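Local coordinates for protein lectin CEL-I, N-acetyl-D-galactosamine-specific C-type (Cucumaria echinata, PDB 4WQQ) that binds sugars through calcium, by nature N-acetylgalactosamine and galactose and, in this engineered form, mannose, as a C-type lectin, at residues L72-Y77 with G121-N126; L76-K79 with D84-W87; Y80-F85 with P103-N108. The protein carries 3 engineered substitutions. One frame throughout, in Å; residues are numbered along the deposited sequence.

Contact 1 (L72-Y77 with G121-N126); sequences LWIGLY and GAWNDN. With CA (calcium ion), chain F; MAN (alpha-D-mannopyranose), chain H.
The methyl CD1 of Ile74 sits squarely over one face of the Trp123 indole, 4.0 Å from the centroid of its five-membered ring and almost on the ring normal, a textbook CH-pi contact. Leu76 brings a second methyl to the same indole: its CD2 comes within 3.6 Å of Trp123 CZ3, approaching the six-membered ring obliquely. Looser is the contact at the other end, where Trp73 CH2 meets Asn126 CB at 4.1 Å, the ring and the amide plane being turned 71° apart. All of this is apolar, and no hydrogen bond joins residues 72-77 to 121-126.

The polar ends of the same side chains are satisfied elsewhere: Trp123 NE1 by Gln55, Trp73 NE1 by Thr23, and Asn126 ND2 by Gln114. This is the core of the C-type lectin fold, where strand 71-77 and strand 123-126 lie on either side of strand 112-116, and where strand 123-126 brings its Trp-Asn-Asp sequence to the sugar site.

On this strand the tryptophan reaches into the core while its neighbours serve calcium. Asn124 OD1 (2.4 Å) and both Asp125 O and Asp125 OD1 bind the ion that also takes O3 and O4 of mannose. The Asn124 side chain extends with CG anti to the backbone N (chi1 177°), which carries the amide out to the calcium, where OD1 binds the metal and ND2 donates to mannose O4 at 3.0 Å with an N-H...O angle of 150°. Glu110 and two substituted residues, Glu102 and the engineered Asn104, complete the protein's share of the calcium shell.

Contact 2 (L76-K79 with D84-W87); sequences LYDK and DFIW. With CA (calcium ion), chain E.
Tyr77 and Ile86 face each other as the hydrogen-bonded pair of a short antiparallel beta hairpin, formed in the C-type lectin domain by strands 71-77 and 86-87. Each residue gives its N-H and receives the other's. Tyr77 N donates to Ile86 O at 2.9 Å, and Ile86 N returns the bond to Tyr77 O. Both carbonyls also receive a CA-H...O contact, Ile86 O from Leu76 CA and Tyr77 O from Phe85 CA. On the face of the hairpin that carries Tyr77 and Ile86, Tyr77 CE1 leans on Ile86 CG1 at 3.7 Å.

Leu76 and Trp87 form the neighbouring non-hydrogen-bonded pair, with their side chains on the buried face of the hairpin. There the leucine CD1, the branch not used against Trp123, stands over the centre of the Trp87 six-membered ring, 3.7 Å from its centroid and 3° off the normal. Leu76 CG meanwhile packs on Phe85 CB, the two side chains crossing at about a right angle.

Beyond the paired residues, Asp78 turns its CG between its backbone N and carbonyl carbon (chi1 75°), and this folds the carboxylate back over Phe85. The two flat groups are stacked, their planes only 10° apart. Both acidic oxygens are taken up: OD1 and OD2 chelate one calcium ion, and OD2 also accepts a hydrogen bond from Gly83 N. Glu82, Asn105, Glu110 and Asp111 supply further ligands to that ion, together with a water. The ring face receives the start of that aspartate side chain most squarely, Asp78 CB standing over its centre, 3.6 Å from the Phe85 centroid.

Contact 3 (Y80-F85 with P103-N108); sequences YNEGDF and PNNHNN. Engineered in segment 103-108: Asn104 (natural residue Asp), His106 (natural residue Trp). With CA (calcium ion), chain E; CA (calcium ion), chain F; CA (calcium ion), chain G; MAN (alpha-D-mannopyranose), chain H.
Glu82 and Asn105 reach toward each other from opposite directions and meet at a calcium ion. Starting at CB, the glutamate leaves its loop with CG anti to the backbone N (chi1 177°), then bends at chi2 (61°) to swing the carboxylate toward residues 103-108. CD lies 2.8 Å from the calcium, as expected when both oxygens of one carboxylate chelate the ion. OE1 binds it at 2.6 Å and lies close to Asn105 CG as well, the carboxylate and amide planes being inclined by 34°. OE2 binds the same calcium and also, at 2.4 Å, a second one, so that a single oxygen bridges two ions.

From the other side Asn105 OD1 completes the link, 2.6 Å from the shared calcium, and accepts a hydrogen bond from a water that is itself a ligand of the second ion. Such paired calcium-binding loops belong to the long-loop region of the C-type lectin domain. Elsewhere between the loops, Phe85 CE1 touches Pro103 CB at 3.7 Å, a small apolar patch; the peptide bond before Pro103 is cis.

The next residue, Asn104, is an engineered one, aspartate in the natural protein, and its CB points away from residues 80-85. Its OD1 binds the sugar-site calcium while ND2 makes a weak hydrogen bond to mannose O3 at 2.9 Å. His106, two residues on and likewise engineered (tryptophan in the natural protein), has mannose O2 over one face of its ring. With no direct hydrogen bond between the loops, their polar union rests on metal coordination, and the fit of Glu82 to Asn105 probably depends on calcium being bound.

Contact 1 is centred about 6 Å from the centre of the chain, contacts 2 and 3 about 12 and 17 Å. Contacts 1 and 2 share Leu76 and Tyr77, their centres about 10 Å apart, and their tryptophans touch, with Trp123 CH2 3.8 Å from Trp87 CZ2. Contacts 2 and 3 share Asp84 and Phe85 and, about 8 Å apart centre to centre, meet at one calcium ion, where Asp78 and Glu82 are both ligands. Contacts 1 and 3 converge on the calcium that holds mannose. Asp125 joins them, its OD2 2.8 Å from Asn105 N and its OD1 3.1 Å from Asn104 N. Asp125 CB also lies 3.9 Å from Phe85 CZ, tying the sugar-site strand to the hairpin.

Contact 1 (L72-Y77 with G121-N126)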
loop_
_atom_site.group_PDB
_atom_site.type_symbol
_atom_site.label_atom_id
_atom_site.label_comp_id
_atom_site.label_asym_id
_atom_site.label_seq_id
_atom_site.Cartn_x
_atom_site.Cartn_y
_atom_site.Cartn_z
ATOM N N LEU A 72 -18.853 -2.502 16.976
ATOM C CA LEU A 72 -17.689 -2.197 16.146
ATOM C C LEU A 72 -17.699 -0.728 15.769
ATOM O O LEU A 72 -18.529 -0.269 14.984
ATOM C CB LEU A 72 -17.671 -3.071 14.909
ATOM C CG LEU A 72 -16.467 -2.899 13.935
ATOM C CD1 LEU A 72 -15.224 -3.587 14.435
ATOM C CD2 LEU A 72 -16.760 -3.356 12.548
ATOM N N TRP A 73 -16.740 0.047 16.286
ATOM C CA TRP A 73 -16.577 1.437 15.776
ATOM C C TRP A 73 -16.309 1.542 14.312
ATOM O O TRP A 73 -15.467 0.798 13.754
ATOM C CB TRP A 73 -15.428 2.134 16.481
ATOM C CG TRP A 73 -15.612 2.343 17.991
ATOM C CD1 TRP A 73 -14.738 2.001 18.952
ATOM C CD2 TRP A 73 -16.688 3.032 18.663
ATOM N NE1 TRP A 73 -15.193 2.370 20.183
ATOM C CE2 TRP A 73 -16.384 3.001 20.055
ATOM C CE3 TRP A 73 -17.892 3.662 18.234
ATOM C CZ2 TRP A 73 -17.240 3.587 21.035
ATOM C CZ3 TRP A 73 -18.721 4.229 19.182
ATOM C CH2 TRP A 73 -18.374 4.175 20.605
ATOM N N ILE A 74 -16.993 2.496 13.710
ATOM C CA ILE A 74 -16.725 2.944 12.350
ATOM C C ILE A 74 -16.460 4.436 12.354
ATOM O O ILE A 74 -16.737 5.151 13.351
ATOM C CB ILE A 74 -17.855 2.533 11.357
ATOM C CG1 ILE A 74 -19.166 3.254 11.756
ATOM C CG2 ILE A 74 -18.046 1.036 11.402
ATOM C CD1 ILE A 74 -20.420 2.881 10.955
ATOM N N GLY A 75 -15.999 4.963 11.224
ATOM C CA GLY A 75 -15.554 6.338 11.171
ATOM C C GLY A 75 -16.621 7.420 11.060
ATOM O O GLY A 75 -16.341 8.490 10.575
ATOM N N LEU A 76 -17.793 7.165 11.614
ATOM C CA LEU A 76 -18.972 8.027 11.415
ATOM C C LEU A 76 -19.217 8.806 12.685
ATOM O O LEU A 76 -19.223 8.240 13.785
ATOM C CB LEU A 76 -20.223 7.172 11.086
ATOM C CG LEU A 76 -21.463 7.886 10.538
ATOM C CD1 LEU A 76 -21.264 8.321 9.132
ATOM C CD2 LEU A 76 -22.670 6.994 10.627
ATOM N N TYR A 77 -19.337 10.129 12.542
ATOM C CA TYR A 77 -19.599 10.928 13.750
ATOM C C TYR A 77 -20.317 12.231 13.465
ATOM O O TYR A 77 -20.244 12.777 12.331
ATOM C CB TYR A 77 -18.268 11.141 14.505
ATOM C CG TYR A 77 -17.230 12.139 13.964
ATOM C CD1 TYR A 77 -16.806 12.168 12.662
ATOM C CD2 TYR A 77 -16.631 13.053 14.846
ATOM C CE1 TYR A 77 -15.850 13.098 12.212
ATOM C CE2 TYR A 77 -15.650 13.950 14.412
ATOM C CZ TYR A 77 -15.266 13.964 13.103
ATOM O OH TYR A 77 -14.344 14.844 12.677
ATOM N N GLY A 121 -25.094 -5.923 10.922
ATOM C CA GLY A 121 -24.255 -4.763 11.341
ATOM C C GLY A 121 -24.941 -3.442 11.316
ATOM O O GLY A 121 -24.289 -2.379 11.203
ATOM N N ALA A 122 -26.262 -3.435 11.434
ATOM C CA ALA A 122 -26.967 -2.156 11.404
ATOM C C ALA A 122 -26.381 -1.209 12.506
ATOM O O ALA A 122 -25.994 -1.629 13.583
ATOM C CB ALA A 122 -28.463 -2.345 11.647
ATOM N N TRP A 123 -26.328 0.073 12.141
ATOM C CA TRP A 123 -25.593 1.087 12.840
ATOM C C TRP A 123 -26.368 1.673 14.025
ATOM O O TRP A 123 -27.593 1.818 13.999
ATOM C CB TRP A 123 -25.249 2.228 11.903
ATOM C CG TRP A 123 -24.562 1.877 10.612
ATOM C CD1 TRP A 123 -24.116 0.664 10.221
ATOM C CD2 TRP A 123 -24.294 2.768 9.555
ATOM N NE1 TRP A 123 -23.522 0.755 9.003
ATOM C CE2 TRP A 123 -23.627 2.041 8.563
ATOM C CE3 TRP A 123 -24.520 4.112 9.363
ATOM C CZ2 TRP A 123 -23.195 2.629 7.408
ATOM C CZ3 TRP A 123 -24.094 4.711 8.215
ATOM C CH2 TRP A 123 -23.419 3.972 7.257
ATOM N N ASN A 124 -25.595 2.010 15.079
ATOM C CA ASN A 124 -26.041 2.756 16.219
ATOM C C ASN A 124 -25.054 3.926 16.467
ATOM O O ASN A 124 -23.856 3.813 16.163
ATOM C CB ASN A 124 -26.020 1.853 17.411
ATOM C CG ASN A 124 -26.411 2.557 18.672
ATOM O OD1 ASN A 124 -27.367 3.322 18.726
ATOM N ND2 ASN A 124 -25.619 2.328 19.715
ATOM N N ASP A 125 -25.574 5.034 16.986
ATOM C CA ASP A 125 -24.775 6.074 17.581
ATOM C C ASP A 125 -24.579 5.805 19.073
ATOM O O ASP A 125 -25.513 5.390 19.798
ATOM C CB ASP A 125 -25.323 7.479 17.290
ATOM C CG ASP A 125 -26.755 7.702 17.845
ATOM O OD1 ASP A 125 -27.517 6.738 18.133
ATOM O OD2 ASP A 125 -27.128 8.863 17.922
ATOM N N ASN A 126 -23.368 6.090 19.540
ATOM C CA ASN A 126 -23.080 5.865 20.935
ATOM C C ASN A 126 -22.188 7.020 21.456
ATOM O O ASN A 126 -21.790 7.934 20.708
ATOM C CB ASN A 126 -22.479 4.460 21.120
ATOM C CG ASN A 126 -22.887 3.797 22.450
ATOM O OD1 ASN A 126 -23.008 4.463 23.493
ATOM N ND2 ASN A 126 -23.073 2.462 22.439
HETATM CA CA CA F . -27.980 5.319 19.876
HETATM C C1 MAN H . -29.627 1.319 23.761
HETATM C C2 MAN H . -30.163 2.159 22.640
HETATM C C3 MAN H . -29.065 2.757 21.773
HETATM C C4 MAN H . -27.998 3.354 22.677
HETATM C C5 MAN H . -27.417 2.199 23.525
HETATM C C6 MAN H . -26.264 2.536 24.439
HETATM O O1 MAN H . -29.226 0.143 23.112
HETATM O O2 MAN H . -30.820 3.205 23.304
HETATM O O3 MAN H . -29.665 3.783 20.990
HETATM O O4 MAN H . -27.040 3.949 21.822
HETATM O O5 MAN H . -28.506 1.869 24.468
HETATM O O6 MAN H . -26.822 3.655 25.097
#

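Contact 2 (L76-K79 with D84-W87)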
loop_
_atom_site.group_PDB
_atom_site.type_symbol
_atom_site.label_atom_id
_atom_site.label_comp_id
_atom_site.label_asym_id
_atom_site.label_seq_id
_atom_site.Cartn_x
_atom_site.Cartn_y
_atom_site.Cartn_z
ATOM N N LEU A 76 -17.793 7.165 11.614
ATOM C CA LEU A 76 -18.972 8.027 11.415
ATOM C C LEU A 76 -19.217 8.806 12.685
ATOM O O LEU A 76 -19.223 8.240 13.785
ATOM C CB LEU A 76 -20.223 7.172 11.086
ATOM C CG LEU A 76 -21.463 7.886 10.538
ATOM C CD1 LEU A 76 -21.264 8.321 9.132
ATOM C CD2 LEU A 76 -22.670 6.994 10.627
ATOM N N TYR A 77 -19.337 10.129 12.542
ATOM C CA TYR A 77 -19.599 10.928 13.750
ATOM C C TYR A 77 -20.317 12.231 13.465
ATOM O O TYR A 77 -20.244 12.777 12.331
ATOM C CB TYR A 77 -18.268 11.141 14.505
ATOM C CG TYR A 77 -17.230 12.139 13.964
ATOM C CD1 TYR A 77 -16.806 12.168 12.662
ATOM C CD2 TYR A 77 -16.631 13.053 14.846
ATOM C CE1 TYR A 77 -15.850 13.098 12.212
ATOM C CE2 TYR A 77 -15.650 13.950 14.412
ATOM C CZ TYR A 77 -15.266 13.964 13.103
ATOM O OH TYR A 77 -14.344 14.844 12.677
ATOM N N ASP A 78 -20.995 12.782 14.501
ATOM C CA ASP A 78 -21.678 14.071 14.330
ATOM C C ASP A 78 -21.346 15.098 15.420
ATOM O O ASP A 78 -22.196 15.892 15.841
ATOM C CB ASP A 78 -23.188 13.856 14.213
ATOM C CG ASP A 78 -23.878 13.516 15.563
ATOM O OD1 ASP A 78 -23.283 12.908 16.442
ATOM O OD2 ASP A 78 -25.055 13.820 15.729
ATOM N N LYS A 79 -20.103 15.047 15.891
ATOM C CA LYS A 79 -19.539 15.997 16.808
ATOM C C LYS A 79 -19.691 17.441 16.326
ATOM O O LYS A 79 -20.046 18.294 17.099
ATOM C CB LYS A 79 -18.039 15.728 17.032
ATOM C CG LYS A 79 -17.401 16.696 17.980
ATOM C CD LYS A 79 -15.926 16.450 18.274
ATOM C CE LYS A 79 -15.392 17.718 18.951
ATOM N NZ LYS A 79 -14.205 17.408 19.758
ATOM N N ASP A 84 -25.964 15.503 11.677
ATOM C CA ASP A 84 -25.399 15.477 10.326
ATOM C C ASP A 84 -24.067 14.687 10.359
ATOM O O ASP A 84 -22.992 15.249 10.513
ATOM C CB ASP A 84 -25.175 16.859 9.791
ATOM C CG ASP A 84 -26.445 17.610 9.500
ATOM O OD1 ASP A 84 -27.519 16.971 9.314
ATOM O OD2 ASP A 84 -26.344 18.877 9.398
ATOM N N PHE A 85 -24.182 13.371 10.268
ATOM C CA PHE A 85 -23.010 12.513 10.396
ATOM C C PHE A 85 -22.094 12.675 9.211
ATOM O O PHE A 85 -22.565 12.847 8.098
ATOM C CB PHE A 85 -23.438 11.045 10.597
ATOM C CG PHE A 85 -23.904 10.759 12.027
ATOM C CD1 PHE A 85 -25.198 11.022 12.411
ATOM C CD2 PHE A 85 -23.023 10.294 13.004
ATOM C CE1 PHE A 85 -25.607 10.798 13.723
ATOM C CE2 PHE A 85 -23.428 10.066 14.292
ATOM C CZ PHE A 85 -24.739 10.355 14.670
ATOM N N ILE A 86 -20.790 12.640 9.478
ATOM C CA ILE A 86 -19.764 12.632 8.467
ATOM C C ILE A 86 -18.783 11.450 8.716
ATOM O O ILE A 86 -18.717 10.890 9.838
ATOM C CB ILE A 86 -19.014 13.966 8.435
ATOM C CG1 ILE A 86 -18.388 14.306 9.795
ATOM C CG2 ILE A 86 -19.882 15.086 7.891
ATOM C CD1 ILE A 86 -17.397 15.408 9.754
ATOM N N TRP A 87 -18.020 11.092 7.651
ATOM C CA TRP A 87 -16.894 10.155 7.803
ATOM C C TRP A 87 -15.595 10.855 8.129
ATOM O O TRP A 87 -15.284 11.881 7.490
ATOM C CB TRP A 87 -16.703 9.366 6.524
ATOM C CG TRP A 87 -17.834 8.422 6.135
ATOM C CD1 TRP A 87 -18.617 8.530 4.981
ATOM C CD2 TRP A 87 -18.301 7.278 6.814
ATOM N NE1 TRP A 87 -19.513 7.539 4.948
ATOM C CE2 TRP A 87 -19.363 6.737 6.051
ATOM C CE3 TRP A 87 -17.952 6.635 8.008
ATOM C CZ2 TRP A 87 -20.073 5.591 6.436
ATOM C CZ3 TRP A 87 -18.672 5.463 8.373
ATOM C CH2 TRP A 87 -19.668 4.948 7.601
HETATM CA CA CA E . -25.235 13.021 18.048
HETATM O O HOH W 1 -26.722 11.423 17.178
#

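Contact 3 (Y80-F85 with P103-N108)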
loop_
_atom_site.group_PDB
_atom_site.type_symbol
_atom_site.label_atom_id
_atom_site.label_comp_id
_atom_site.label_asym_id
_atom_site.label_seq_id
_atom_site.Cartn_x
_atom_site.Cartn_y
_atom_site.Cartn_z
ATOM N N TYR A 80 -19.390 17.720 15.067
ATOM C CA TYR A 80 -19.348 19.108 14.584
ATOM C C TYR A 80 -20.718 19.670 14.255
ATOM O O TYR A 80 -20.977 20.894 14.481
ATOM C CB TYR A 80 -18.348 19.241 13.408
ATOM C CG TYR A 80 -16.951 19.193 14.011
ATOM C CD1 TYR A 80 -16.468 20.283 14.742
ATOM C CD2 TYR A 80 -16.191 18.038 13.971
ATOM C CE1 TYR A 80 -15.251 20.224 15.386
ATOM C CE2 TYR A 80 -14.964 17.959 14.625
ATOM C CZ TYR A 80 -14.521 19.023 15.348
ATOM O OH TYR A 80 -13.311 18.961 15.977
ATOM N N ASN A 81 -21.574 18.799 13.709
ATOM C CA ASN A 81 -22.892 19.142 13.289
ATOM C C ASN A 81 -23.831 18.064 13.725
ATOM O O ASN A 81 -23.998 17.064 13.026
ATOM C CB ASN A 81 -22.974 19.381 11.787
ATOM C CG ASN A 81 -22.423 20.732 11.406
ATOM O OD1 ASN A 81 -23.145 21.765 11.443
ATOM N ND2 ASN A 81 -21.169 20.764 11.108
ATOM N N GLU A 82 -24.367 18.222 14.933
ATOM C CA GLU A 82 -25.316 17.270 15.480
ATOM C C GLU A 82 -26.400 16.887 14.509
ATOM O O GLU A 82 -27.121 17.758 13.979
ATOM C CB GLU A 82 -25.921 17.793 16.785
ATOM C CG GLU A 82 -26.995 16.931 17.470
ATOM C CD GLU A 82 -26.482 15.569 17.881
ATOM O OE1 GLU A 82 -27.234 14.585 17.640
ATOM O OE2 GLU A 82 -25.346 15.511 18.378
ATOM N N GLY A 83 -26.587 15.582 14.315
ATOM C CA GLY A 83 -27.619 15.068 13.411
ATOM C C GLY A 83 -27.126 14.952 11.986
ATOM O O GLY A 83 -27.779 14.265 11.186
ATOM N N ASP A 84 -25.964 15.503 11.677
ATOM C CA ASP A 84 -25.399 15.477 10.326
ATOM C C ASP A 84 -24.067 14.687 10.359
ATOM O O ASP A 84 -22.992 15.249 10.513
ATOM C CB ASP A 84 -25.175 16.859 9.791
ATOM C CG ASP A 84 -26.445 17.610 9.500
ATOM O OD1 ASP A 84 -27.519 16.971 9.314
ATOM O OD2 ASP A 84 -26.344 18.877 9.398
ATOM N N PHE A 85 -24.182 13.371 10.268
ATOM C CA PHE A 85 -23.010 12.513 10.396
ATOM C C PHE A 85 -22.094 12.675 9.211
ATOM O O PHE A 85 -22.565 12.847 8.098
ATOM C CB PHE A 85 -23.438 11.045 10.597
ATOM C CG PHE A 85 -23.904 10.759 12.027
ATOM C CD1 PHE A 85 -25.198 11.022 12.411
ATOM C CD2 PHE A 85 -23.023 10.294 13.004
ATOM C CE1 PHE A 85 -25.607 10.798 13.723
ATOM C CE2 PHE A 85 -23.428 10.066 14.292
ATOM C CZ PHE A 85 -24.739 10.355 14.670
ATOM N N PRO A 103 -30.217 7.171 14.166
ATOM C CA PRO A 103 -29.428 7.571 15.386
ATOM C C PRO A 103 -30.358 8.285 16.354
ATOM O O PRO A 103 -31.222 9.012 15.929
ATOM C CB PRO A 103 -28.407 8.572 14.833
ATOM C CG PRO A 103 -29.024 9.124 13.618
ATOM C CD PRO A 103 -29.909 8.044 13.037
ATOM N N ASN A 104 -30.287 7.999 17.626
ATOM C CA ASN A 104 -31.194 8.632 18.548
ATOM C C ASN A 104 -30.554 9.618 19.495
ATOM O O ASN A 104 -31.240 10.141 20.344
ATOM C CB ASN A 104 -31.944 7.563 19.327
ATOM C CG ASN A 104 -31.069 6.734 20.249
ATOM O OD1 ASN A 104 -29.862 6.802 20.222
ATOM N ND2 ASN A 104 -31.696 5.918 21.041
ATOM N N ASN A 105 -29.241 9.859 19.389
ATOM C CA ASN A 105 -28.557 10.845 20.237
ATOM C C ASN A 105 -28.944 10.670 21.703
ATOM O O ASN A 105 -29.257 11.631 22.410
ATOM C CB ASN A 105 -28.823 12.280 19.723
ATOM C CG ASN A 105 -27.811 13.257 20.223
ATOM O OD1 ASN A 105 -26.563 13.023 20.253
ATOM N ND2 ASN A 105 -28.315 14.403 20.646
ATOM N N HIS A 106 -28.909 9.420 22.165
ATOM C CA HIS A 106 -29.542 9.091 23.437
ATOM C C HIS A 106 -28.947 9.945 24.553
ATOM O O HIS A 106 -27.749 10.260 24.589
ATOM C CB HIS A 106 -29.341 7.621 23.765
ATOM C CG HIS A 106 -30.002 7.201 25.028
ATOM N ND1 HIS A 106 -31.347 6.956 25.091
ATOM C CD2 HIS A 106 -29.503 6.940 26.258
ATOM C CE1 HIS A 106 -31.663 6.554 26.305
ATOM N NE2 HIS A 106 -30.567 6.565 27.041
ATOM N N ASN A 107 -29.825 10.382 25.460
ATOM C CA ASN A 107 -29.383 11.306 26.507
ATOM C C ASN A 107 -28.644 12.524 26.019
ATOM O O ASN A 107 -27.815 13.059 26.748
ATOM C CB ASN A 107 -28.524 10.575 27.502
ATOM C CG ASN A 107 -29.362 9.703 28.400
ATOM O OD1 ASN A 107 -30.595 9.836 28.409
ATOM N ND2 ASN A 107 -28.727 8.800 29.125
ATOM N N ASN A 108 -28.959 12.976 24.796
ATOM C CA ASN A 108 -28.315 14.094 24.182
ATOM C C ASN A 108 -26.814 14.024 24.067
ATOM O O ASN A 108 -26.186 15.058 24.029
ATOM C CB ASN A 108 -28.630 15.420 24.908
ATOM C CG ASN A 108 -30.058 15.810 24.783
ATOM O OD1 ASN A 108 -30.414 16.636 23.958
ATOM N ND2 ASN A 108 -30.893 15.216 25.588
HETATM CA CA CA E . -25.235 13.021 18.048
HETATM CA CA CA F . -27.980 5.319 19.876
HETATM CA CA CA G . -23.609 16.060 19.975
HETATM C C1 MAN H . -29.627 1.319 23.761
HETATM C C2 MAN H . -30.163 2.159 22.640
HETATM C C3 MAN H . -29.065 2.757 21.773
HETATM C C4 MAN H . -27.998 3.354 22.677
HETATM C C5 MAN H . -27.417 2.199 23.525
HETATM C C6 MAN H . -26.264 2.536 24.439
HETATM O O1 MAN H . -29.226 0.143 23.112
HETATM O O2 MAN H . -30.820 3.205 23.304
HETATM O O3 MAN H . -29.665 3.783 20.990
HETATM O O4 MAN H . -27.040 3.949 21.822
HETATM O O5 MAN H . -28.506 1.869 24.468
HETATM O O6 MAN H . -26.822 3.655 25.097
HETATM O O HOH W 2 -25.346 15.065 21.406
HETATM O O HOH W 1 -26.722 11.423 17.178
HETATM O O HOH W 3 -22.880 17.250 18.160
#